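PDB 7CDY: glucose dehydrogenase from Serratia sp. FS14, which belongs to the glucose/sorbosone dehydrogenase family of beta-propeller proteins and carries a bound calcium ion. Local coordinates for residues A[141-146]-A[227-232]. Numbering follows the deposited sequence.
Sequences LGENNQ and YGWPLA. With CA (calcium ion), chain D.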
ATOM      1  N   LEU A 141       3.330  -2.593  -7.032  1.00  9.18           N
ATOM      2  CA  LEU A 141       4.200  -3.762  -6.980  1.00  8.87           C
ATOM      3  C   LEU A 141       5.653  -3.370  -6.762  1.00  9.39           C
ATOM      4  O   LEU A 141       6.187  -2.514  -7.476  1.00 10.66           O
ATOM      5  CB  LEU A 141       4.092  -4.565  -8.275  1.00  9.81           C
ATOM      6  CG  LEU A 141       2.696  -5.088  -8.613  1.00  9.55           C
ATOM      7  CD1 LEU A 141       2.671  -5.678 -10.012  1.00 11.48           C
ATOM      8  CD2 LEU A 141       2.267  -6.136  -7.595  1.00 11.46           C
ATOM      9  N   GLY A 142       6.302  -4.018  -5.784  1.00  9.27           N
ATOM     10  CA  GLY A 142       7.733  -3.875  -5.625  1.00  9.64           C
ATOM     11  C   GLY A 142       8.493  -4.662  -6.680  1.00  8.37           C
ATOM     12  O   GLY A 142       7.938  -5.431  -7.463  1.00  9.58           O
ATOM     13  N   GLU A 143       9.808  -4.448  -6.703  1.00  8.94           N
ATOM     14  CA  GLU A 143      10.665  -5.148  -7.703  1.00  7.88           C
ATOM     15  C   GLU A 143      11.308  -6.428  -7.135  1.00 11.01           C
ATOM     16  O   GLU A 143      12.242  -6.887  -7.742  1.00  9.05           O
ATOM     17  CB  GLU A 143      11.697  -4.233  -8.395  1.00 10.45           C
ATOM     18  CG  GLU A 143      12.379  -3.174  -7.541  1.00 11.37           C
ATOM     19  CD  GLU A 143      13.213  -3.626  -6.347  1.00 22.11           C
ATOM     20  OE1 GLU A 143      12.714  -4.401  -5.560  1.00 43.62           O
ATOM     21  OE2 GLU A 143      14.315  -3.124  -6.196  1.00 36.84           O
ATOM     22  N   ASN A 144      10.773  -6.968  -6.025  1.00  8.41           N
ATOM     23  CA  ASN A 144      11.180  -8.274  -5.508  1.00  8.69           C
ATOM     24  C   ASN A 144      12.646  -8.309  -5.078  1.00 11.95           C
ATOM     25  O   ASN A 144      13.214  -9.406  -4.904  1.00 12.28           O
ATOM     26  CB  ASN A 144      10.924  -9.414  -6.516  1.00  9.29           C
ATOM     27  CG  ASN A 144       9.436  -9.709  -6.798  1.00 10.95           C
ATOM     28  OD1 ASN A 144       9.156 -10.531  -7.673  1.00 11.61           O
ATOM     29  ND2 ASN A 144       8.501  -9.066  -6.102  1.00 10.16           N
ATOM     30  N   ASN A 145      13.276  -7.141  -4.926  1.00 10.47           N
ATOM     31  CA  ASN A 145      14.691  -6.993  -4.592  1.00 11.03           C
ATOM     32  C   ASN A 145      15.619  -7.345  -5.748  1.00 13.32           C
ATOM     33  O   ASN A 145      16.789  -7.660  -5.526  1.00 15.36           O
ATOM     34  CB  ASN A 145      15.108  -7.698  -3.286  1.00 12.68           C
ATOM     35  CG  ASN A 145      16.284  -7.028  -2.613  1.00 16.61           C
ATOM     36  OD1 ASN A 145      16.564  -5.845  -2.842  1.00 18.05           O
ATOM     37  ND2 ASN A 145      16.996  -7.786  -1.793  1.00 18.07           N
ATOM     38  N   GLN A 146      15.124  -7.290  -6.979  1.00 11.03           N
ATOM     39  CA  GLN A 146      15.952  -7.398  -8.182  1.00 11.65           C
ATOM     40  C   GLN A 146      15.914  -6.021  -8.848  1.00 12.13           C
ATOM     41  O   GLN A 146      15.062  -5.743  -9.691  1.00 11.92           O
ATOM     42  CB  GLN A 146      15.439  -8.505  -9.091  1.00 13.47           C
ATOM     43  CG  GLN A 146      15.507  -9.882  -8.433  1.00 16.84           C
ATOM     44  CD  GLN A 146      16.939 -10.321  -8.168  1.00 20.78           C
ATOM     45  OE1 GLN A 146      17.846 -10.014  -8.944  1.00 30.14           O
ATOM     46  NE2 GLN A 146      17.149 -11.039  -7.073  1.00 29.67           N
ATOM     47  N   TYR A 227       9.636   6.346 -12.961  1.00  9.13           N
ATOM     48  CA  TYR A 227       9.917   6.938 -11.619  1.00  8.80           C
ATOM     49  C   TYR A 227      11.395   6.748 -11.209  1.00  9.68           C
ATOM     50  O   TYR A 227      11.829   7.102 -10.149  1.00  9.67           O
ATOM     51  CB  TYR A 227       8.759   6.692 -10.636  1.00 10.16           C
ATOM     52  CG  TYR A 227       7.591   7.505 -11.120  1.00  9.38           C
ATOM     53  CD1 TYR A 227       6.778   7.051 -12.138  1.00  9.45           C
ATOM     54  CD2 TYR A 227       7.445   8.807 -10.714  1.00 12.09           C
ATOM     55  CE1 TYR A 227       5.828   7.865 -12.714  1.00 11.41           C
ATOM     56  CE2 TYR A 227       6.487   9.624 -11.267  1.00 10.48           C
ATOM     57  CZ  TYR A 227       5.695   9.161 -12.287  1.00 11.34           C
ATOM     58  OH  TYR A 227       4.821  10.010 -12.859  1.00 12.47           O
ATOM     59  N   GLY A 228      12.128   6.149 -12.136  1.00  9.60           N
ATOM     60  CA  GLY A 228      13.605   6.115 -12.156  1.00  9.83           C
ATOM     61  C   GLY A 228      14.341   5.010 -11.435  1.00  9.74           C
ATOM     62  O   GLY A 228      15.507   4.849 -11.713  1.00 10.11           O
ATOM     63  N   TRP A 229      13.689   4.281 -10.551  1.00  9.05           N
ATOM     64  CA  TRP A 229      14.463   3.267  -9.789  1.00  8.97           C
ATOM     65  C   TRP A 229      14.958   2.186 -10.742  1.00  9.42           C
ATOM     66  O   TRP A 229      14.167   1.709 -11.519  1.00  9.42           O
ATOM     67  CB  TRP A 229      13.609   2.646  -8.687  1.00  8.31           C
ATOM     68  CG  TRP A 229      14.296   1.547  -7.923  1.00  8.32           C
ATOM     69  CD1 TRP A 229      14.076   0.208  -8.055  1.00  8.89           C
ATOM     70  CD2 TRP A 229      15.387   1.681  -7.001  1.00  8.75           C
ATOM     71  NE1 TRP A 229      14.906  -0.500  -7.234  1.00  8.38           N
ATOM     72  CE2 TRP A 229      15.705   0.379  -6.555  1.00  7.77           C
ATOM     73  CE3 TRP A 229      16.056   2.764  -6.428  1.00  8.33           C
ATOM     74  CZ2 TRP A 229      16.703   0.129  -5.616  1.00  8.99           C
ATOM     75  CZ3 TRP A 229      17.039   2.531  -5.496  1.00  9.38           C
ATOM     76  CH2 TRP A 229      17.343   1.224  -5.098  1.00 10.05           C
ATOM     77  N   PRO A 230      16.223   1.725 -10.687  1.00  9.10           N
ATOM     78  CA  PRO A 230      17.326   2.140  -9.810  1.00  9.24           C
ATOM     79  C   PRO A 230      18.330   3.085 -10.471  1.00  9.97           C
ATOM     80  O   PRO A 230      19.408   3.294  -9.910  1.00 10.79           O
ATOM     81  CB  PRO A 230      18.023   0.811  -9.513  1.00  9.42           C
ATOM     82  CG  PRO A 230      17.917   0.082 -10.818  1.00  9.21           C
ATOM     83  CD  PRO A 230      16.565   0.483 -11.412  1.00 11.28           C
ATOM     84  N   LEU A 231      17.980   3.653 -11.631  1.00  9.94           N
ATOM     85  CA  LEU A 231      18.871   4.603 -12.302  1.00  9.72           C
ATOM     86  C   LEU A 231      18.915   5.940 -11.580  1.00  9.56           C
ATOM     87  O   LEU A 231      19.951   6.624 -11.594  1.00 11.07           O
ATOM     88  CB  LEU A 231      18.367   4.849 -13.715  1.00 11.05           C
ATOM     89  CG  LEU A 231      18.170   3.622 -14.602  1.00 13.36           C
ATOM     90  CD1 LEU A 231      17.632   4.017 -15.988  1.00 14.61           C
ATOM     91  CD2 LEU A 231      19.472   2.850 -14.719  1.00 19.32           C
ATOM     92  N   ALA A 232      17.809   6.343 -10.968  1.00 10.15           N
ATOM     93  CA  ALA A 232      17.731   7.570 -10.193  1.00 10.58           C
ATOM     94  C   ALA A 232      17.272   7.223  -8.786  1.00  9.11           C
ATOM     95  O   ALA A 232      16.341   6.421  -8.615  1.00 10.60           O
ATOM     96  CB  ALA A 232      16.744   8.542 -10.832  1.00 11.52           C
TER
HETATM   97 CA    CA D 402      11.986   7.610  -7.901  1.00  9.49          CA
HETATM   98  O   HOH W   1      13.853   6.140  -7.532  1.00 10.59           O
HETATM   99  O   HOH W   2      10.735   5.542  -7.946  1.00  9.21           O
HETATM  100  O   HOH W   3      13.679   9.090  -8.637  1.00 11.52           O
HETATM  101  O   HOH W   4      10.396   9.397  -8.476  1.00 10.16           O
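Trp229 and Glu143 are the two residues that touch, yet residues 227-232 begin at a metal site: Tyr227 O binds the calcium ion at 2.3 Å, with Glu217 and four waters also in the shell. Gly228 O accepts the backbone N of Ala232 at 2.8 Å, an i to i+4 bond that closes the loop round Trp229, Pro230 and Leu231. From this loop the Trp229 indole reaches across, its CG anti to the backbone N (chi1 176°), and NE1 donates to Glu143 OE2 at 2.9 Å. The bond is bent, 149° at the hydrogen, and approaches OE2 on its anti side, tilted out of both the carboxylate and ring planes, which are 46° apart. The glutamate chain, bent at chi2, brings CG to 3.7 Å from Trp229 NE1. Each residue is buried in a loop between adjacent strands of its own four-stranded antiparallel sheet; the two sheets follow one another in the chain and are probably neighbouring propeller blades. Glu143 OE1 is hydrogen-bonded to His124 ND1 and accepts Asn145 N at 2.9 Å from above the carboxylate plane, within the type I' turn 143-146; three bonds thus fix the carboxylate's rotation. After a cis peptide, Pro230 CB sits 3.7 Å above one face of the Trp229 ring. Finally, Ala232 O receives a hydrogen bond from a calcium-bound water.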